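Local coordinates for Non-reducing end beta-L-arabinofuranosidase (Bacteroides thetaiotaomicron, PDB 5MQO), which probably hydrolyses glycosidic bonds of plant pectin as a GH127 enzyme, acting as an aceric acidase, at residues T377-T382 / Y427-P432; L412-L417 / P603-L608; C607-D612 / G688-W693; E381-I386 / P459-R464. All blocks are in the same frame, centred on the assembly; numbering follows the deposited sequence.

Contact 1 of 4, residues T377-T382 / Y427-P432; sequences TAHNET and YFYTNP
Asn431 reaches across to Asn380 and Thr382 where two loops of the GH127 catalytic domain, which belongs to the six-hairpin clan of (alpha/alpha)6 barrels, come together at the start of helix 382-399. Backbone bonds set the pairing. Asn431 N donates to His379 O over 3.2 Å. Thr382 N, at the first residue of the helix just after the N-cap residue Glu381, donates to Tyr429 O at 3.1 Å, so the facing loop supplies the acceptor for this amide.

Side-chain bonds are denser. The amide nitrogen ND2 of Asn431 gives one hydrogen to Asn380 O at 2.9 Å, a nearly straight bond of 168°, and another to Thr382 OG1, also at 2.9 Å. Both acceptors lie close to the amide plane, and Asn431 OD1 is hydrogen-bonded to Ser418 OG, which together fix the rotation of the group. Thr382 holds OG1 beside its own backbone N (chi1 -52°); from there it donates to Phe428 O at 3.1 Å, approaching from above the carbonyl plane. In return, Asn380 ND2 makes a weak bond to Asn431 O.

Aromatic contacts border this polar network. The His379 and Tyr429 rings meet obliquely with their planes 85° apart, while Thr430 CG2 forms a CH-pi contact over one face of the imidazole, 4.3 Å from the centroid of the His379 ring. Tyr345 meets that same ring edge-to-face. At the far tip of the phenol, Tyr429 OH is hydrogen-bonded to Gln365 and lies 2.9 Å from Glu381 OE2.

Contact 2 of 4, residues L412-L417 / P603-L608; sequences LYNSVL and PLVYCL
Tyr413 overlaps Leu604 with the root of its side chain: methyl CD2 of Leu604 lies 3.6 Å from Tyr413 CB and almost equally near CG and CD1 of the phenol. Further out, the ring comes obliquely to Pro603, with Tyr413 CE2 4.4 Å from Pro603 CG. Phe50 meets the same ring edge-to-face and Trp51 also touches it, so the phenol touches helix 50-69 as well as the start of the strand.

Beside this apolar patch, Asn414 grips the backbone on both sides of Leu604. Its CG stands anti to the carbonyl carbon, beside its own backbone N (chi1 -54°), which carries the amide to the strand. Asn414 ND2 donates to Pro603 O at 3.0 Å, a bond bent little from straight (166°) and lying in the amide plane. Asn414 OD1 accepts Val605 N at 3.1 Å, although that donor stands above the carbonyl plane. The amide thus binds the CO before and the NH after one residue, the pattern a neighbouring residue makes in a parallel sheet. The strand belongs to the C-terminal beta domain and the helix to the catalytic barrel, so this is an interdomain joint; the axes of the short segments 412-416 and 604-608 approach to 7.9 Å at 49°.

The ND2 of Asn414 also bonds Thr410 O on its own helix. Asn414 lies within a wider, pi-type turn, in which Leu417 N donates to Leu412 O. Val605 CG2 covers the amide, 4.0 Å from Asn414 CG.

Contact 3 of 4, residues C607-D612 / G688-W693; sequences CLESMD and GEMTVW
Leu608 and Thr691 form an antiparallel hydrogen-bonded pair inside the mixed sheet of the C-terminal domain. Leu608 N donates to Thr691 O at 3.1 Å along a nearly straight line (177°), and Thr691 N returns the bond to Leu608 O at 3.0 Å. Glu609 and Met690 follow as a non-hydrogen-bonded pair, their CA atoms 4.3 Å apart. Beyond this pair, one bond is backbone and the other side chain. Ser610 N still donates to Glu689 O at 3.0 Å, but Glu689 N is received by a side chain, Ser610 OG at 2.7 Å, with OG between its own backbone N and carbonyl carbon (chi1 40°). An alanine here would probably leave Glu689 N without this acceptor, with only the Ser610 N to Glu689 O bond joining these two residues.

Most other polar side-chain groups have partners outside the two segments. Glu609 has a salt bridge from OE1 to Arg685 and accepts Gly683 N at OE2, while Glu689 OE2 takes Ala437 N. Thr691 OG1 donates to Trp693 O within its own segment and has Arg434 as its outside partner. On the face shared with Glu609, the apolar contact is light: Cys607 SG lies 4.3 Å from Met690 CG.

Contact 4 of 4, residues E381-I386 / P459-R464; sequences ETCANI and PPNTLR
Ile386 and Asn461 point tip to tip between two helices, Ile386 CD1 lying 4.1 Å from Asn461 CG. Ile386 CD1 also rests on backbone, 3.8 Å from Thr462 CA and 3.9 Å from Asn461 O. One turn earlier, Cys383 SG sits 3.5 Å from Asn461 ND2. Thr382 and Thr462 cross at about a right angle, with Thr382 CG2 3.3 Å from Thr462 OG1; all are van der Waals contacts.

What positions them lies in the next shell. Asn461 extends its amide with CG anti to the backbone N (chi1 -176°), and ND2 is hydrogen-bonded to Tyr302 OH of helix 297-314, against which Ile386 also packs. An alanine in place of Asn461 would probably cost Tyr302 OH its amide partner and open a gap beside Cys383 SG and Ile386 CD1. Thr462 OG1 is tied back to Cys458 O one turn earlier in its own helix. Cys383 SG is bonded to Cys458 in a disulfide, a covalent link between the helix starts.

The axes of the short segments 382-386 and 459-464 lie 9.7 Å apart at 41°. With every touching residue buried, this is a disulfide-linked helix pair within the catalytic domain, whose six-hairpin clan is characterised by the (alpha/alpha)6 barrel.

How the contacts relate
Contacts 1 and 4 start from the same stretch, sharing Glu381 and Thr382 at the start of helix 382-399; their centres are about 10 Å apart, and both lie wholly in the catalytic domain. Each crosses contact 2 along the chain, and both close before contact 3 opens. Contact 2, about 13 Å from contact 1 centre to centre, joins helix 402-416 to strand 604-609 and so the catalytic to the C-terminal domain. Asn385 ND2 probably bonds Ser415 O, tying contact 4 to contact 2. Contact 3 begins on the strand where contact 2 ends, pairing it with strand 690-697; it lies about 23 Å from contact 4, centre to centre, without touching it, but meets contact 1 through Pro432 and Met690.

Contact 1 of 4, residues T377-T382 / Y427-P432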
loop_
_atom_site.group_PDB
_atom_site.type_symbol
_atom_site.label_atom_id
_atom_site.label_comp_id
_atom_site.label_asym_id
_atom_site.label_seq_id
_atom_site.Cartn_x
_atom_site.Cartn_y
_atom_site.Cartn_z
ATOM N N THR A 377 -0.907 -9.235 -18.829
ATOM C CA THR A 377 0.502 -9.188 -18.545
ATOM C C THR A 377 0.914 -8.073 -17.586
ATOM O O THR A 377 2.103 -7.768 -17.493
ATOM C CB THR A 377 1.321 -9.095 -19.845
ATOM O OG1 THR A 377 0.921 -7.937 -20.569
ATOM C CG2 THR A 377 1.086 -10.342 -20.718
ATOM N N ALA A 378 -0.023 -7.482 -16.851
ATOM C CA ALA A 378 0.345 -6.547 -15.764
ATOM C C ALA A 378 1.180 -7.290 -14.748
ATOM O O ALA A 378 0.791 -8.370 -14.304
ATOM C CB ALA A 378 -0.880 -5.982 -15.084
ATOM N N HIS A 379 2.347 -6.746 -14.428
ATOM C CA HIS A 379 3.270 -7.383 -13.477
ATOM C C HIS A 379 2.758 -7.099 -12.071
ATOM O O HIS A 379 2.318 -8.018 -11.401
ATOM C CB HIS A 379 4.706 -6.891 -13.684
ATOM C CG HIS A 379 5.721 -7.625 -12.875
ATOM N ND1 HIS A 379 6.324 -8.779 -13.315
ATOM C CD2 HIS A 379 6.253 -7.361 -11.662
ATOM C CE1 HIS A 379 7.182 -9.203 -12.398
ATOM N NE2 HIS A 379 7.156 -8.357 -11.385
ATOM N N ASN A 380 2.761 -5.833 -11.656
ATOM C CA ASN A 380 2.187 -5.414 -10.368
ATOM C C ASN A 380 2.619 -6.261 -9.170
ATOM O O ASN A 380 1.825 -6.744 -8.357
ATOM C CB ASN A 380 0.691 -5.393 -10.496
ATOM C CG ASN A 380 0.224 -4.383 -11.505
ATOM O OD1 ASN A 380 0.933 -3.412 -11.817
ATOM N ND2 ASN A 380 -0.991 -4.587 -12.013
ATOM N N GLU A 381 3.922 -6.442 -9.101
ATOM C CA GLU A 381 4.598 -7.018 -7.961
ATOM C C GLU A 381 4.075 -6.379 -6.658
ATOM O O GLU A 381 4.031 -5.155 -6.540
ATOM C CB GLU A 381 6.089 -6.770 -8.169
ATOM C CG GLU A 381 6.953 -6.980 -6.968
ATOM C CD GLU A 381 8.388 -7.190 -7.348
ATOM O OE1 GLU A 381 8.853 -6.588 -8.375
ATOM O OE2 GLU A 381 9.020 -7.962 -6.587
ATOM N N THR A 382 3.665 -7.203 -5.692
ATOM C CA THR A 382 2.967 -6.695 -4.504
ATOM C C THR A 382 3.729 -5.581 -3.768
ATOM O O THR A 382 3.118 -4.641 -3.267
ATOM C CB THR A 382 2.608 -7.826 -3.523
ATOM O OG1 THR A 382 1.918 -8.868 -4.232
ATOM C CG2 THR A 382 1.730 -7.312 -2.383
ATOM N N TYR A 427 0.370 -16.499 -0.826
ATOM C CA TYR A 427 0.743 -15.197 -1.358
ATOM C C TYR A 427 0.886 -15.129 -2.906
ATOM O O TYR A 427 1.295 -16.087 -3.560
ATOM C CB TYR A 427 2.044 -14.746 -0.719
ATOM C CG TYR A 427 1.951 -14.560 0.760
ATOM C CD1 TYR A 427 2.074 -15.648 1.633
ATOM C CD2 TYR A 427 1.769 -13.291 1.319
ATOM C CE1 TYR A 427 2.001 -15.483 3.025
ATOM C CE2 TYR A 427 1.706 -13.107 2.709
ATOM C CZ TYR A 427 1.817 -14.202 3.565
ATOM O OH TYR A 427 1.753 -14.030 4.932
ATOM N N PHE A 428 0.544 -13.968 -3.468
ATOM C CA PHE A 428 0.886 -13.642 -4.844
ATOM C C PHE A 428 2.184 -12.865 -4.890
ATOM O O PHE A 428 2.362 -11.932 -4.103
ATOM C CB PHE A 428 -0.173 -12.704 -5.498
ATOM C CG PHE A 428 -1.343 -13.399 -6.125
ATOM C CD1 PHE A 428 -1.177 -14.539 -6.917
ATOM C CD2 PHE A 428 -2.609 -12.872 -5.970
ATOM C CE1 PHE A 428 -2.260 -15.151 -7.501
ATOM C CE2 PHE A 428 -3.695 -13.491 -6.537
ATOM C CZ PHE A 428 -3.524 -14.628 -7.307
ATOM N N TYR A 429 3.013 -13.187 -5.878
ATOM C CA TYR A 429 4.051 -12.272 -6.356
ATOM C C TYR A 429 3.450 -11.232 -7.349
ATOM O O TYR A 429 3.419 -10.037 -7.033
ATOM C CB TYR A 429 5.175 -13.061 -7.009
ATOM C CG TYR A 429 6.449 -12.279 -7.304
ATOM C CD1 TYR A 429 7.320 -11.875 -6.268
ATOM C CD2 TYR A 429 6.819 -11.989 -8.613
ATOM C CE1 TYR A 429 8.506 -11.191 -6.548
ATOM C CE2 TYR A 429 7.994 -11.307 -8.899
ATOM C CZ TYR A 429 8.836 -10.916 -7.873
ATOM O OH TYR A 429 9.984 -10.241 -8.175
ATOM N N THR A 430 2.966 -11.678 -8.526
ATOM C CA THR A 430 2.236 -10.808 -9.465
ATOM C C THR A 430 0.746 -10.593 -9.069
ATOM O O THR A 430 0.110 -11.474 -8.483
ATOM C CB THR A 430 2.256 -11.371 -10.904
ATOM O OG1 THR A 430 1.844 -12.744 -10.894
ATOM C CG2 THR A 430 3.610 -11.264 -11.496
ATOM N N ASN A 431 0.211 -9.433 -9.450
ATOM C CA ASN A 431 -1.189 -9.080 -9.287
ATOM C C ASN A 431 -1.813 -8.672 -10.634
ATOM O O ASN A 431 -2.091 -7.488 -10.865
ATOM C CB ASN A 431 -1.320 -7.938 -8.301
ATOM C CG ASN A 431 -1.050 -8.377 -6.908
ATOM O OD1 ASN A 431 -1.930 -8.903 -6.225
ATOM N ND2 ASN A 431 0.165 -8.188 -6.476
ATOM N N PRO A 432 -2.083 -9.657 -11.503
ATOM C CA PRO A 432 -2.660 -9.339 -12.796
ATOM C C PRO A 432 -4.087 -8.806 -12.694
ATOM O O PRO A 432 -4.752 -9.025 -11.688
ATOM C CB PRO A 432 -2.637 -10.700 -13.527
ATOM C CG PRO A 432 -2.777 -11.705 -12.457
ATOM C CD PRO A 432 -2.171 -11.101 -11.213
#

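Contact 2 of 4, residues L412-L417 / P603-L608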
loop_
_atom_site.group_PDB
_atom_site.type_symbol
_atom_site.label_atom_id
_atom_site.label_comp_id
_atom_site.label_asym_id
_atom_site.label_seq_id
_atom_site.Cartn_x
_atom_site.Cartn_y
_atom_site.Cartn_z
ATOM N N LEU A 412 -3.971 -0.035 -0.452
ATOM C CA LEU A 412 -4.154 -0.979 0.648
ATOM C C LEU A 412 -5.204 -2.059 0.386
ATOM O O LEU A 412 -4.876 -3.231 0.564
ATOM C CB LEU A 412 -4.448 -0.254 1.977
ATOM C CG LEU A 412 -4.571 -1.110 3.257
ATOM C CD1 LEU A 412 -3.349 -1.956 3.593
ATOM C CD2 LEU A 412 -4.899 -0.203 4.437
ATOM N N TYR A 413 -6.432 -1.686 -0.028
ATOM C CA TYR A 413 -7.487 -2.692 -0.306
ATOM C C TYR A 413 -7.241 -3.467 -1.629
ATOM O O TYR A 413 -7.510 -4.652 -1.710
ATOM C CB TYR A 413 -8.903 -2.097 -0.339
ATOM C CG TYR A 413 -9.463 -1.544 0.965
ATOM C CD1 TYR A 413 -10.133 -2.348 1.879
ATOM C CD2 TYR A 413 -9.370 -0.196 1.258
ATOM C CE1 TYR A 413 -10.651 -1.824 3.083
ATOM C CE2 TYR A 413 -9.896 0.329 2.436
ATOM C CZ TYR A 413 -10.539 -0.478 3.342
ATOM O OH TYR A 413 -11.006 0.121 4.499
ATOM N N ASN A 414 -6.708 -2.831 -2.650
ATOM C CA ASN A 414 -6.819 -3.412 -3.998
ATOM C C ASN A 414 -5.535 -3.976 -4.627
ATOM O O ASN A 414 -5.633 -4.751 -5.574
ATOM C CB ASN A 414 -7.421 -2.371 -4.949
ATOM C CG ASN A 414 -8.714 -1.842 -4.435
ATOM O OD1 ASN A 414 -9.663 -2.582 -4.320
ATOM N ND2 ASN A 414 -8.741 -0.589 -4.049
ATOM N N SER A 415 -4.357 -3.564 -4.147
ATOM C CA SER A 415 -3.098 -4.090 -4.675
ATOM C C SER A 415 -2.079 -4.520 -3.630
ATOM O O SER A 415 -0.967 -4.891 -3.978
ATOM C CB SER A 415 -2.498 -3.070 -5.628
ATOM O OG SER A 415 -2.388 -1.790 -5.047
ATOM N N VAL A 416 -2.462 -4.506 -2.362
ATOM C CA VAL A 416 -1.614 -4.996 -1.265
ATOM C C VAL A 416 -2.341 -6.169 -0.596
ATOM O O VAL A 416 -1.806 -7.283 -0.525
ATOM C CB VAL A 416 -1.339 -3.862 -0.253
ATOM C CG1 VAL A 416 -0.608 -4.372 0.978
ATOM C CG2 VAL A 416 -0.536 -2.758 -0.916
ATOM N N LEU A 417 -3.570 -5.920 -0.143
ATOM C CA LEU A 417 -4.401 -6.960 0.413
ATOM C C LEU A 417 -4.682 -8.080 -0.608
ATOM O O LEU A 417 -4.907 -9.242 -0.220
ATOM C CB LEU A 417 -5.690 -6.348 0.965
ATOM C CG LEU A 417 -6.752 -7.238 1.610
ATOM C CD1 LEU A 417 -6.261 -7.975 2.843
ATOM C CD2 LEU A 417 -7.946 -6.386 1.957
ATOM N N PRO A 603 -14.446 2.255 -2.016
ATOM C CA PRO A 603 -13.016 2.124 -2.296
ATOM C C PRO A 603 -12.586 0.812 -2.930
ATOM O O PRO A 603 -11.396 0.675 -3.290
ATOM C CB PRO A 603 -12.385 2.238 -0.916
ATOM C CG PRO A 603 -13.382 1.584 -0.013
ATOM C CD PRO A 603 -14.750 1.849 -0.621
ATOM N N LEU A 604 -13.507 -0.135 -3.080
ATOM C CA LEU A 604 -13.146 -1.452 -3.605
ATOM C C LEU A 604 -13.351 -1.514 -5.095
ATOM O O LEU A 604 -14.425 -1.223 -5.595
ATOM C CB LEU A 604 -13.957 -2.563 -2.945
ATOM C CG LEU A 604 -13.745 -2.707 -1.429
ATOM C CD1 LEU A 604 -14.618 -3.825 -0.882
ATOM C CD2 LEU A 604 -12.289 -2.952 -1.045
ATOM N N VAL A 605 -12.311 -1.900 -5.804
ATOM C CA VAL A 605 -12.416 -2.256 -7.227
ATOM C C VAL A 605 -13.000 -3.645 -7.264
ATOM O O VAL A 605 -12.569 -4.531 -6.505
ATOM C CB VAL A 605 -11.025 -2.231 -7.909
ATOM C CG1 VAL A 605 -11.069 -2.794 -9.335
ATOM C CG2 VAL A 605 -10.495 -0.809 -7.863
ATOM N N TYR A 606 -14.000 -3.825 -8.109
ATOM C CA TYR A 606 -14.598 -5.135 -8.270
ATOM C C TYR A 606 -14.066 -5.822 -9.524
ATOM O O TYR A 606 -13.551 -5.175 -10.446
ATOM C CB TYR A 606 -16.128 -5.041 -8.284
ATOM C CG TYR A 606 -16.724 -5.058 -6.893
ATOM C CD1 TYR A 606 -16.684 -3.922 -6.081
ATOM C CD2 TYR A 606 -17.305 -6.202 -6.389
ATOM C CE1 TYR A 606 -17.199 -3.933 -4.798
ATOM C CE2 TYR A 606 -17.844 -6.228 -5.126
ATOM C CZ TYR A 606 -17.790 -5.087 -4.325
ATOM O OH TYR A 606 -18.305 -5.097 -3.052
ATOM N N CYS A 607 -14.225 -7.144 -9.532
ATOM C CA CYS A 607 -13.881 -7.991 -10.674
ATOM C C CYS A 607 -14.909 -9.065 -10.862
ATOM O O CYS A 607 -15.791 -9.224 -10.025
ATOM C CB CYS A 607 -12.537 -8.667 -10.424
ATOM S SG CYS A 607 -12.549 -9.880 -9.093
ATOM N N LEU A 608 -14.761 -9.802 -11.963
ATOM C CA LEU A 608 -15.588 -10.973 -12.308
ATOM C C LEU A 608 -14.717 -12.222 -12.447
ATOM O O LEU A 608 -13.729 -12.176 -13.187
ATOM C CB LEU A 608 -16.319 -10.714 -13.629
ATOM C CG LEU A 608 -17.142 -11.854 -14.263
ATOM C CD1 LEU A 608 -18.223 -12.369 -13.327
ATOM C CD2 LEU A 608 -17.789 -11.406 -15.570
#

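Contact 3 of 4, residues C607-D612 / G688-W693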
loop_
_atom_site.group_PDB
_atom_site.type_symbol
_atom_site.label_atom_id
_atom_site.label_comp_id
_atom_site.label_asym_id
_atom_site.label_seq_id
_atom_site.Cartn_x
_atom_site.Cartn_y
_atom_site.Cartn_z
ATOM N N CYS A 607 -14.225 -7.144 -9.532
ATOM C CA CYS A 607 -13.881 -7.991 -10.674
ATOM C C CYS A 607 -14.909 -9.065 -10.862
ATOM O O CYS A 607 -15.791 -9.224 -10.025
ATOM C CB CYS A 607 -12.537 -8.667 -10.424
ATOM S SG CYS A 607 -12.549 -9.880 -9.093
ATOM N N LEU A 608 -14.761 -9.802 -11.963
ATOM C CA LEU A 608 -15.588 -10.973 -12.308
ATOM C C LEU A 608 -14.717 -12.222 -12.447
ATOM O O LEU A 608 -13.729 -12.176 -13.187
ATOM C CB LEU A 608 -16.319 -10.714 -13.629
ATOM C CG LEU A 608 -17.142 -11.854 -14.263
ATOM C CD1 LEU A 608 -18.223 -12.369 -13.327
ATOM C CD2 LEU A 608 -17.789 -11.406 -15.570
ATOM N N GLU A 609 -15.070 -13.310 -11.731
ATOM C CA GLU A 609 -14.450 -14.658 -11.906
ATOM C C GLU A 609 -15.395 -15.608 -12.629
ATOM O O GLU A 609 -16.590 -15.435 -12.554
ATOM C CB GLU A 609 -14.076 -15.304 -10.583
ATOM C CG GLU A 609 -13.170 -14.474 -9.732
ATOM C CD GLU A 609 -12.382 -15.283 -8.736
ATOM O OE1 GLU A 609 -12.678 -15.196 -7.535
ATOM O OE2 GLU A 609 -11.439 -15.983 -9.146
ATOM N N SER A 610 -14.848 -16.629 -13.283
ATOM C CA SER A 610 -15.637 -17.502 -14.174
ATOM C C SER A 610 -16.664 -18.308 -13.425
ATOM O O SER A 610 -17.733 -18.535 -13.956
ATOM C CB SER A 610 -14.756 -18.444 -15.004
ATOM O OG SER A 610 -13.662 -18.964 -14.243
ATOM N N MET A 611 -16.364 -18.702 -12.187
ATOM C CA MET A 611 -17.336 -19.419 -11.343
ATOM C C MET A 611 -18.561 -18.600 -10.860
ATOM O O MET A 611 -19.462 -19.193 -10.297
ATOM C CB MET A 611 -16.633 -20.129 -10.159
ATOM C CG MET A 611 -16.010 -19.268 -9.057
ATOM S SD MET A 611 -14.354 -18.609 -9.423
ATOM C CE MET A 611 -13.293 -20.061 -9.514
ATOM N N ASP A 612 -18.592 -17.271 -11.047
ATOM C CA ASP A 612 -19.764 -16.429 -10.716
ATOM C C ASP A 612 -20.591 -16.072 -11.958
ATOM O O ASP A 612 -21.350 -15.119 -11.925
ATOM C CB ASP A 612 -19.355 -15.083 -10.074
ATOM C CG ASP A 612 -18.686 -15.215 -8.708
ATOM O OD1 ASP A 612 -19.152 -16.031 -7.885
ATOM O OD2 ASP A 612 -17.704 -14.441 -8.462
ATOM N N GLY A 688 -9.457 -20.682 -12.213
ATOM C CA GLY A 688 -10.530 -20.294 -13.120
ATOM C C GLY A 688 -10.088 -19.112 -13.946
ATOM O O GLY A 688 -8.898 -18.913 -14.144
ATOM N N GLU A 689 -11.048 -18.333 -14.428
ATOM C CA GLU A 689 -10.759 -17.125 -15.180
ATOM C C GLU A 689 -11.155 -15.878 -14.380
ATOM O O GLU A 689 -11.902 -15.968 -13.428
ATOM C CB GLU A 689 -11.429 -17.209 -16.562
ATOM C CG GLU A 689 -10.803 -18.275 -17.464
ATOM C CD GLU A 689 -11.346 -18.271 -18.896
ATOM O OE1 GLU A 689 -12.247 -19.077 -19.159
ATOM O OE2 GLU A 689 -10.857 -17.488 -19.757
ATOM N N MET A 690 -10.585 -14.728 -14.730
ATOM C CA MET A 690 -10.841 -13.471 -14.001
ATOM C C MET A 690 -10.564 -12.264 -14.888
ATOM O O MET A 690 -9.683 -12.324 -15.739
ATOM C CB MET A 690 -9.974 -13.381 -12.736
ATOM C CG MET A 690 -10.167 -12.110 -11.892
ATOM S SD MET A 690 -9.239 -10.643 -12.422
ATOM C CE MET A 690 -7.590 -10.941 -11.835
ATOM N N THR A 691 -11.309 -11.172 -14.682
ATOM C CA THR A 691 -10.989 -9.906 -15.355
ATOM C C THR A 691 -11.526 -8.767 -14.503
ATOM O O THR A 691 -12.603 -8.920 -13.930
ATOM C CB THR A 691 -11.557 -9.835 -16.803
ATOM O OG1 THR A 691 -11.185 -8.597 -17.428
ATOM C CG2 THR A 691 -13.080 -9.938 -16.825
ATOM N N VAL A 692 -10.788 -7.653 -14.410
ATOM C CA VAL A 692 -11.316 -6.439 -13.796
ATOM C C VAL A 692 -12.071 -5.641 -14.864
ATOM O O VAL A 692 -13.233 -5.307 -14.693
ATOM C CB VAL A 692 -10.215 -5.579 -13.117
ATOM C CG1 VAL A 692 -10.771 -4.275 -12.525
ATOM C CG2 VAL A 692 -9.483 -6.386 -12.056
ATOM N N TRP A 693 -11.420 -5.336 -15.972
ATOM C CA TRP A 693 -12.053 -4.511 -17.008
ATOM C C TRP A 693 -12.896 -5.409 -17.904
ATOM O O TRP A 693 -12.452 -6.507 -18.243
ATOM C CB TRP A 693 -11.003 -3.727 -17.819
ATOM C CG TRP A 693 -10.414 -2.659 -17.038
ATOM C CD1 TRP A 693 -9.409 -2.781 -16.160
ATOM C CD2 TRP A 693 -10.819 -1.293 -17.006
ATOM N NE1 TRP A 693 -9.128 -1.571 -15.587
ATOM C CE2 TRP A 693 -9.980 -0.635 -16.093
ATOM C CE3 TRP A 693 -11.786 -0.548 -17.694
ATOM C CZ2 TRP A 693 -10.088 0.736 -15.818
ATOM C CZ3 TRP A 693 -11.915 0.815 -17.420
ATOM C CH2 TRP A 693 -11.069 1.443 -16.489
#

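Contact 4 of 4, residues E381-I386 / P459-R464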
loop_
_atom_site.group_PDB
_atom_site.type_symbol
_atom_site.label_atom_id
_atom_site.label_comp_id
_atom_site.label_asym_id
_atom_site.label_seq_id
_atom_site.Cartn_x
_atom_site.Cartn_y
_atom_site.Cartn_z
ATOM N N GLU A 381 3.922 -6.442 -9.101
ATOM C CA GLU A 381 4.598 -7.018 -7.961
ATOM C C GLU A 381 4.075 -6.379 -6.658
ATOM O O GLU A 381 4.031 -5.155 -6.540
ATOM C CB GLU A 381 6.089 -6.770 -8.169
ATOM C CG GLU A 381 6.953 -6.980 -6.968
ATOM C CD GLU A 381 8.388 -7.190 -7.348
ATOM O OE1 GLU A 381 8.853 -6.588 -8.375
ATOM O OE2 GLU A 381 9.020 -7.962 -6.587
ATOM N N THR A 382 3.665 -7.203 -5.692
ATOM C CA THR A 382 2.967 -6.695 -4.504
ATOM C C THR A 382 3.729 -5.581 -3.768
ATOM O O THR A 382 3.118 -4.641 -3.267
ATOM C CB THR A 382 2.608 -7.826 -3.523
ATOM O OG1 THR A 382 1.918 -8.868 -4.232
ATOM C CG2 THR A 382 1.730 -7.312 -2.383
ATOM N N CYS A 383 5.055 -5.694 -3.746
ATOM C CA CYS A 383 5.918 -4.756 -3.048
ATOM C C CYS A 383 5.973 -3.411 -3.751
ATOM O O CYS A 383 6.226 -2.404 -3.110
ATOM C CB CYS A 383 7.342 -5.322 -2.900
ATOM S SG CYS A 383 7.504 -6.724 -1.749
ATOM N N ALA A 384 5.768 -3.393 -5.062
ATOM C CA ALA A 384 5.735 -2.133 -5.827
ATOM C C ALA A 384 4.505 -1.349 -5.413
ATOM O O ALA A 384 4.528 -0.102 -5.366
ATOM C CB ALA A 384 5.692 -2.394 -7.341
ATOM N N ASN A 385 3.440 -2.098 -5.122
ATOM C CA ASN A 385 2.150 -1.520 -4.787
ATOM C C ASN A 385 2.226 -0.984 -3.333
ATOM O O ASN A 385 1.738 0.084 -3.033
ATOM C CB ASN A 385 1.060 -2.560 -4.980
ATOM C CG ASN A 385 1.191 -3.328 -6.305
ATOM O OD1 ASN A 385 1.892 -2.901 -7.218
ATOM N ND2 ASN A 385 0.528 -4.483 -6.398
ATOM N N ILE A 386 2.918 -1.716 -2.468
ATOM C CA ILE A 386 3.255 -1.265 -1.112
ATOM C C ILE A 386 4.140 -0.030 -1.185
ATOM O O ILE A 386 4.074 0.833 -0.323
ATOM C CB ILE A 386 3.993 -2.376 -0.306
ATOM C CG1 ILE A 386 3.044 -3.554 -0.054
ATOM C CG2 ILE A 386 4.579 -1.841 1.015
ATOM C CD1 ILE A 386 3.691 -4.778 0.553
ATOM N N PRO A 459 6.602 -11.721 0.298
ATOM C CA PRO A 459 5.552 -12.084 1.275
ATOM C C PRO A 459 5.803 -11.581 2.709
ATOM O O PRO A 459 4.871 -11.081 3.337
ATOM C CB PRO A 459 5.477 -13.623 1.197
ATOM C CG PRO A 459 6.042 -13.956 -0.123
ATOM C CD PRO A 459 7.097 -12.919 -0.395
ATOM N N PRO A 460 7.048 -11.665 3.204
ATOM C CA PRO A 460 7.319 -11.019 4.481
ATOM C C PRO A 460 6.973 -9.526 4.525
ATOM O O PRO A 460 6.384 -9.057 5.495
ATOM C CB PRO A 460 8.816 -11.243 4.660
ATOM C CG PRO A 460 9.069 -12.530 3.957
ATOM C CD PRO A 460 8.202 -12.458 2.745
ATOM N N ASN A 461 7.312 -8.802 3.469
ATOM C CA ASN A 461 6.959 -7.397 3.389
ATOM C C ASN A 461 5.433 -7.267 3.299
ATOM O O ASN A 461 4.831 -6.382 3.946
ATOM C CB ASN A 461 7.700 -6.709 2.212
ATOM C CG ASN A 461 7.447 -5.203 2.142
ATOM O OD1 ASN A 461 6.953 -4.601 3.085
ATOM N ND2 ASN A 461 7.762 -4.596 1.008
ATOM N N THR A 462 4.787 -8.146 2.536
ATOM C CA THR A 462 3.330 -8.082 2.436
ATOM C C THR A 462 2.684 -8.240 3.812
ATOM O O THR A 462 1.873 -7.408 4.201
ATOM C CB THR A 462 2.803 -9.111 1.434
ATOM O OG1 THR A 462 3.339 -8.779 0.156
ATOM C CG2 THR A 462 1.310 -9.096 1.346
ATOM N N LEU A 463 3.078 -9.282 4.546
ATOM C CA LEU A 463 2.492 -9.603 5.846
ATOM C C LEU A 463 2.778 -8.526 6.909
ATOM O O LEU A 463 1.876 -8.084 7.606
ATOM C CB LEU A 463 2.959 -10.988 6.332
ATOM C CG LEU A 463 2.395 -11.482 7.688
ATOM C CD1 LEU A 463 0.877 -11.419 7.756
ATOM C CD2 LEU A 463 2.868 -12.895 8.023
ATOM N N ARG A 464 4.008 -8.079 7.028
ATOM C CA ARG A 464 4.275 -7.013 7.982
ATOM C C ARG A 464 3.521 -5.729 7.637
ATOM O O ARG A 464 3.114 -4.997 8.531
ATOM C CB ARG A 464 5.775 -6.751 8.133
ATOM C CG ARG A 464 6.412 -5.973 7.011
ATOM C CD ARG A 464 6.423 -4.458 7.236
ATOM N NE ARG A 464 7.790 -3.980 7.368
ATOM C CZ ARG A 464 8.684 -3.927 6.375
ATOM N NH1 ARG A 464 8.375 -4.291 5.139
ATOM N NH2 ARG A 464 9.918 -3.500 6.625
#